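Local coordinates for protein lactoylglutathione lyase (Pseudomonas aeruginosa, PDB 4MTT) that belongs to the glyoxalase/bleomycin resistance/dioxygenase superfamily and, as a two-subunit metalloprotein, binds a zinc ion in a site built by residues of both chains, at residues A[7-12]-A[56-61]; A[95-100]-A[112-117]. One frame throughout, in Å; residues are numbered along the deposited sequence.

Contact 1. Residues A[7-12]-A[56-61]; sequences MLRVAD and ELTHNW. With ZN (zinc ion), chain E.
E56, a zinc ligand, has M7 of the adjacent strand lying against its carboxylate: CG of M7 is 3.4 Å from OE1 of E56, the oxygen that binds zinc at 2.2 Å. Strands 2-9 and 54-60 run parallel as neighbours in a mixed sheet of the glyoxalase superfamily fold. H5 of the same chain, a water, and H74 and E122 of the second subunit complete the site. L8 bonds the partner strand with both its N-H and its carbonyl: L8 N gives to E56 O at 2.8 Å, L8 O accepts from T58 N, and V10 N continues to T58 O. M7, with CG anti to its backbone N (chi1 -169°) and its chain bent beyond, swings SD over T58, 3.2 Å from T58 OG1. CD2 of L57, on the sheet face away from M7, meets CG1 of V10; L57 also packs on L13 and L17 of helix 13-23. A water accepts from N60 N and lies 2.6 Å from V10 O, and the H59 ring turns its edge to V10 O. N60 OD1 also bonds Y66 OH; a second water, 2.8 Å from R9 NE and in the guanidinium plane, donates to N60 OD1 at 3.1 Å.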
loop_
_atom_site.group_PDB
_atom_site.type_symbol
_atom_site.label_atom_id
_atom_site.label_comp_id
_atom_site.label_asym_id
_atom_site.label_seq_id
_atom_site.Cartn_x
_atom_site.Cartn_y
_atom_site.Cartn_z
ATOM N N MET A 7 -0.848 0.929 5.168
ATOM C CA MET A 7 -0.811 2.035 6.121
ATOM C C MET A 7 0.218 3.096 5.743
ATOM O O MET A 7 1.350 2.753 5.472
ATOM C CB MET A 7 -0.599 1.538 7.566
ATOM C CG MET A 7 -0.829 2.663 8.641
ATOM S SD MET A 7 0.579 3.776 8.896
ATOM C CE MET A 7 1.418 2.957 10.194
ATOM N N LEU A 8 -0.193 4.380 5.729
ATOM C CA LEU A 8 0.645 5.563 5.488
ATOM C C LEU A 8 0.499 6.567 6.637
ATOM O O LEU A 8 -0.610 6.803 7.131
ATOM C CB LEU A 8 0.287 6.284 4.169
ATOM C CG LEU A 8 0.430 5.476 2.850
ATOM C CD1 LEU A 8 0.015 6.306 1.685
ATOM C CD2 LEU A 8 1.876 4.941 2.639
ATOM N N ARG A 9 1.615 7.198 7.019
ATOM C CA ARG A 9 1.615 8.224 8.054
ATOM C C ARG A 9 1.433 9.586 7.389
ATOM O O ARG A 9 2.066 9.895 6.369
ATOM C CB ARG A 9 2.877 8.169 8.935
ATOM C CG ARG A 9 2.934 6.936 9.835
ATOM C CD ARG A 9 4.208 6.854 10.659
ATOM N NE ARG A 9 4.351 5.507 11.197
ATOM C CZ ARG A 9 5.047 4.522 10.632
ATOM N NH1 ARG A 9 5.775 4.749 9.546
ATOM N NH2 ARG A 9 5.044 3.312 11.168
ATOM N N VAL A 10 0.527 10.394 7.961
ATOM C CA VAL A 10 0.171 11.716 7.441
ATOM C C VAL A 10 0.452 12.780 8.500
ATOM O O VAL A 10 0.313 12.496 9.680
ATOM C CB VAL A 10 -1.307 11.743 6.912
ATOM C CG1 VAL A 10 -1.481 10.785 5.738
ATOM C CG2 VAL A 10 -2.323 11.420 8.021
ATOM N N ALA A 11 0.877 13.982 8.075
ATOM C CA ALA A 11 1.212 15.133 8.928
ATOM C C ALA A 11 -0.068 15.841 9.389
ATOM O O ALA A 11 -0.134 16.374 10.480
ATOM C CB ALA A 11 2.067 16.129 8.119
ATOM N N ASP A 12 -1.061 15.879 8.533
ATOM C CA ASP A 12 -2.312 16.567 8.783
ATOM C C ASP A 12 -3.405 15.669 8.252
ATOM O O ASP A 12 -3.576 15.552 7.022
ATOM C CB ASP A 12 -2.285 17.944 8.091
ATOM C CG ASP A 12 -3.556 18.775 8.252
ATOM O OD1 ASP A 12 -4.639 18.178 8.456
ATOM O OD2 ASP A 12 -3.493 19.998 8.029
ATOM N N GLU A 56 -5.128 2.816 5.136
ATOM C CA GLU A 56 -5.049 3.218 6.535
ATOM C C GLU A 56 -4.162 4.467 6.625
ATOM O O GLU A 56 -2.998 4.425 6.231
ATOM C CB GLU A 56 -4.477 2.075 7.410
ATOM C CG GLU A 56 -4.399 2.415 8.898
ATOM C CD GLU A 56 -3.840 1.368 9.847
ATOM O OE1 GLU A 56 -3.183 0.398 9.401
ATOM O OE2 GLU A 56 -3.970 1.586 11.067
ATOM N N LEU A 57 -4.727 5.574 7.141
ATOM C CA LEU A 57 -4.005 6.821 7.340
ATOM C C LEU A 57 -3.798 6.980 8.829
ATOM O O LEU A 57 -4.768 6.903 9.586
ATOM C CB LEU A 57 -4.783 8.030 6.776
ATOM C CG LEU A 57 -5.199 7.985 5.318
ATOM C CD1 LEU A 57 -6.214 9.142 4.991
ATOM C CD2 LEU A 57 -3.964 7.959 4.381
ATOM N N THR A 58 -2.537 7.158 9.253
ATOM C CA THR A 58 -2.162 7.284 10.671
ATOM C C THR A 58 -1.689 8.695 10.943
ATOM O O THR A 58 -0.820 9.223 10.227
ATOM C CB THR A 58 -1.074 6.264 11.051
ATOM O OG1 THR A 58 -1.609 4.957 10.897
ATOM C CG2 THR A 58 -0.603 6.421 12.481
ATOM N N HIS A 59 -2.272 9.292 11.983
ATOM C CA HIS A 59 -1.943 10.649 12.390
ATOM C C HIS A 59 -1.486 10.707 13.845
ATOM O O HIS A 59 -2.280 10.506 14.771
ATOM C CB HIS A 59 -3.129 11.601 12.111
ATOM C CG HIS A 59 -2.837 13.019 12.478
ATOM N ND1 HIS A 59 -3.579 13.685 13.447
ATOM C CD2 HIS A 59 -1.847 13.836 12.046
ATOM C CE1 HIS A 59 -3.020 14.875 13.566
ATOM N NE2 HIS A 59 -1.994 15.018 12.728
ATOM N N ASN A 60 -0.202 10.926 14.032
ATOM C CA ASN A 60 0.405 11.100 15.345
ATOM C C ASN A 60 0.273 12.606 15.670
ATOM O O ASN A 60 0.876 13.444 14.994
ATOM C CB ASN A 60 1.852 10.606 15.341
ATOM C CG ASN A 60 1.975 9.122 15.060
ATOM O OD1 ASN A 60 2.586 8.701 14.069
ATOM N ND2 ASN A 60 1.390 8.289 15.920
ATOM N N TRP A 61 -0.606 12.940 16.648
ATOM C CA TRP A 61 -0.957 14.302 17.047
ATOM C C TRP A 61 0.243 15.205 17.317
ATOM O O TRP A 61 0.159 16.401 17.060
ATOM C CB TRP A 61 -1.879 14.295 18.279
ATOM C CG TRP A 61 -3.185 13.542 18.155
ATOM C CD1 TRP A 61 -3.615 12.789 17.101
ATOM C CD2 TRP A 61 -4.160 13.370 19.194
ATOM N NE1 TRP A 61 -4.829 12.213 17.394
ATOM C CE2 TRP A 61 -5.200 12.578 18.665
ATOM C CE3 TRP A 61 -4.288 13.877 20.503
ATOM C CZ2 TRP A 61 -6.369 12.292 19.387
ATOM C CZ3 TRP A 61 -5.437 13.586 21.223
ATOM C CH2 TRP A 61 -6.464 12.806 20.663
HETATM ZN ZN ZN E . -2.566 -1.639 9.934
HETATM O O HOH W 1 2.893 5.615 13.599
HETATM O O HOH W 2 1.168 12.690 12.109
HETATM O O HOH W 3 -3.334 -1.310 11.888
#

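Contact 2. Residues A[95-100]-A[112-117]; sequences RVTREA and FLEDPD. With TAM (tris(hydroxyethyl)aminomethane), chain D.
Strands 95-99 and 109-114 pair antiparallel as a beta hairpin interrupted by a classic beta bulge, where T97 and R98 both face F112. F112 O accepts from T97 N at 2.9 Å and, less closely, from R98 N at 3.3 Å, while F112 N returns a bond to R98 O. Beyond the bulge E114 N bonds R95 O, and a water bridges R95 N to E114 O. T97 carries OG1 between its backbone N and carbonyl carbon (chi1 60°), which sets that oxygen 3.4 Å from CB of F112 and turns CG2 to the E114 side chain. E114 OE1 is 3.7 Å from CD of R95, but no N-H of the guanidinium points at the carboxylate. The other E114 oxygen, OE2, approaches C6 of the bound tris(hydroxyethyl)aminomethane at 3.3 Å. R98 lays its CB against CB of F112, whose ring makes a cation-pi contact with K120. On the opposite face CG2 of V96 touches CD2 of L113 at 3.6 Å. That apolar pair faces the helices: V96 packs on C86 and R90 of helix 82-91, L113 on F19 of helix 13-23 and L123 of strand 120-125.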
loop_
_atom_site.group_PDB
_atom_site.type_symbol
_atom_site.label_atom_id
_atom_site.label_comp_id
_atom_site.label_asym_id
_atom_site.label_seq_id
_atom_site.Cartn_x
_atom_site.Cartn_y
_atom_site.Cartn_z
ATOM N N ARG A 95 -2.067 18.316 -6.742
ATOM C CA ARG A 95 -0.952 18.129 -7.651
ATOM C C ARG A 95 -1.091 16.910 -8.549
ATOM O O ARG A 95 -1.172 15.770 -8.053
ATOM C CB ARG A 95 0.346 18.057 -6.824
ATOM C CG ARG A 95 1.634 18.307 -7.584
ATOM C CD ARG A 95 2.810 18.380 -6.622
ATOM N NE ARG A 95 3.011 19.732 -6.089
ATOM C CZ ARG A 95 2.596 20.144 -4.893
ATOM N NH1 ARG A 95 1.961 19.311 -4.077
ATOM N NH2 ARG A 95 2.821 21.392 -4.501
ATOM N N VAL A 96 -1.090 17.160 -9.880
ATOM C CA VAL A 96 -1.050 16.140 -10.928
ATOM C C VAL A 96 0.433 16.200 -11.379
ATOM O O VAL A 96 0.871 17.229 -11.904
ATOM C CB VAL A 96 -2.047 16.383 -12.112
ATOM C CG1 VAL A 96 -1.831 15.374 -13.240
ATOM C CG2 VAL A 96 -3.500 16.340 -11.639
ATOM N N THR A 97 1.211 15.142 -11.087
ATOM C CA THR A 97 2.642 15.067 -11.424
ATOM C C THR A 97 2.870 14.456 -12.802
ATOM O O THR A 97 3.955 14.582 -13.359
ATOM C CB THR A 97 3.438 14.352 -10.318
ATOM O OG1 THR A 97 2.940 13.020 -10.166
ATOM C CG2 THR A 97 3.394 15.092 -8.982
ATOM N N ARG A 98 1.854 13.778 -13.339
ATOM C CA ARG A 98 1.859 13.187 -14.664
ATOM C C ARG A 98 0.417 13.087 -15.130
ATOM O O ARG A 98 -0.383 12.324 -14.568
ATOM C CB ARG A 98 2.568 11.810 -14.716
ATOM C CG ARG A 98 2.712 11.280 -16.136
ATOM C CD ARG A 98 3.058 9.806 -16.230
ATOM N NE ARG A 98 3.175 9.360 -17.628
ATOM C CZ ARG A 98 2.155 8.948 -18.383
ATOM N NH1 ARG A 98 0.924 8.896 -17.883
ATOM N NH2 ARG A 98 2.362 8.577 -19.641
ATOM N N GLU A 99 0.096 13.898 -16.155
ATOM C CA GLU A 99 -1.201 13.970 -16.815
ATOM C C GLU A 99 -1.498 12.655 -17.503
ATOM O O GLU A 99 -0.571 11.979 -17.953
ATOM C CB GLU A 99 -1.194 15.131 -17.849
ATOM C CG GLU A 99 -2.437 15.260 -18.734
ATOM C CD GLU A 99 -3.770 15.346 -18.008
ATOM O OE1 GLU A 99 -3.802 15.845 -16.859
ATOM O OE2 GLU A 99 -4.788 14.923 -18.597
ATOM N N ALA A 100 -2.801 12.302 -17.597
ATOM C CA ALA A 100 -3.284 11.097 -18.255
ATOM C C ALA A 100 -2.793 10.979 -19.692
ATOM O O ALA A 100 -2.783 11.959 -20.446
ATOM C CB ALA A 100 -4.797 11.056 -18.228
ATOM N N PHE A 112 -0.538 10.274 -12.728
ATOM C CA PHE A 112 -0.041 10.341 -11.370
ATOM C C PHE A 112 -0.449 11.567 -10.621
ATOM O O PHE A 112 -0.261 12.685 -11.099
ATOM C CB PHE A 112 1.480 10.173 -11.299
ATOM C CG PHE A 112 1.907 8.730 -11.349
ATOM C CD1 PHE A 112 2.049 8.072 -12.566
ATOM C CD2 PHE A 112 2.165 8.025 -10.178
ATOM C CE1 PHE A 112 2.434 6.730 -12.612
ATOM C CE2 PHE A 112 2.562 6.682 -10.223
ATOM C CZ PHE A 112 2.697 6.049 -11.439
ATOM N N LEU A 113 -0.946 11.357 -9.401
ATOM C CA LEU A 113 -1.251 12.446 -8.492
ATOM C C LEU A 113 -0.351 12.255 -7.300
ATOM O O LEU A 113 0.194 11.160 -7.089
ATOM C CB LEU A 113 -2.713 12.439 -7.995
ATOM C CG LEU A 113 -3.841 12.075 -8.961
ATOM C CD1 LEU A 113 -5.176 11.959 -8.193
ATOM C CD2 LEU A 113 -3.964 13.107 -10.090
ATOM N N GLU A 114 -0.221 13.322 -6.518
ATOM C CA GLU A 114 0.483 13.373 -5.266
ATOM C C GLU A 114 -0.532 13.879 -4.264
ATOM O O GLU A 114 -1.243 14.867 -4.531
ATOM C CB GLU A 114 1.657 14.353 -5.324
ATOM C CG GLU A 114 2.989 13.686 -5.586
ATOM C CD GLU A 114 4.204 14.573 -5.381
ATOM O OE1 GLU A 114 4.134 15.537 -4.582
ATOM O OE2 GLU A 114 5.247 14.276 -6.005
ATOM N N ASP A 115 -0.616 13.197 -3.115
ATOM C CA ASP A 115 -1.507 13.584 -2.045
ATOM C C ASP A 115 -0.849 14.758 -1.279
ATOM O O ASP A 115 0.310 15.085 -1.592
ATOM C CB ASP A 115 -1.859 12.360 -1.167
ATOM C CG ASP A 115 -0.865 11.902 -0.118
ATOM O OD1 ASP A 115 0.236 12.514 -0.017
ATOM O OD2 ASP A 115 -1.190 10.941 0.625
ATOM N N PRO A 116 -1.507 15.386 -0.260
ATOM C CA PRO A 116 -0.869 16.525 0.434
ATOM C C PRO A 116 0.477 16.226 1.076
ATOM O O PRO A 116 1.300 17.131 1.179
ATOM C CB PRO A 116 -1.921 16.925 1.493
ATOM C CG PRO A 116 -3.195 16.521 0.903
ATOM C CD PRO A 116 -2.881 15.190 0.245
ATOM N N ASP A 117 0.708 14.962 1.474
ATOM C CA ASP A 117 1.960 14.538 2.097
ATOM C C ASP A 117 3.080 14.187 1.125
ATOM O O ASP A 117 4.199 13.908 1.569
ATOM C CB ASP A 117 1.713 13.366 3.041
ATOM C CG ASP A 117 0.951 13.829 4.237
ATOM O OD1 ASP A 117 1.595 14.244 5.213
ATOM O OD2 ASP A 117 -0.293 13.862 4.164
HETATM C C TAM D . 7.617 11.197 -3.480
HETATM C C1 TAM D . 8.722 10.282 -4.047
HETATM C C2 TAM D . 7.222 10.849 -2.036
HETATM C C3 TAM D . 8.048 12.673 -3.610
HETATM C C4 TAM D . 10.176 10.516 -3.603
HETATM C C5 TAM D . 7.239 9.359 -1.703
HETATM C C6 TAM D . 7.024 13.758 -3.268
HETATM N N TAM D . 6.426 10.968 -4.314
HETATM O O4 TAM D . 10.334 10.471 -2.176
HETATM O O5 TAM D . 6.117 8.974 -0.906
HETATM O O6 TAM D . 7.128 14.103 -1.881
HETATM O O HOH W 4 -1.746 17.403 -4.091
#

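Overall arrangement
The two contacts lie in different four-stranded mixed sheets of one chain, their centres about 19 Å apart, and contact 1 closes along the sequence before contact 2 opens. Both sheets have the strand order 1-4-3-2, in keeping with the paired modules of this superfamily. Contact 1 joins an outermost strand to its parallel neighbour, and the sheet continues into the second subunit; contact 2 is a hairpin at the outermost strand 95-99, untouched by that subunit. Helix 13-23 packs against both. They also meet directly: D117 OD1 probably accepts a hydrogen bond from A11 N at 3.0 Å, and V10 packs on D117, tying the two sheets together through their loop ends.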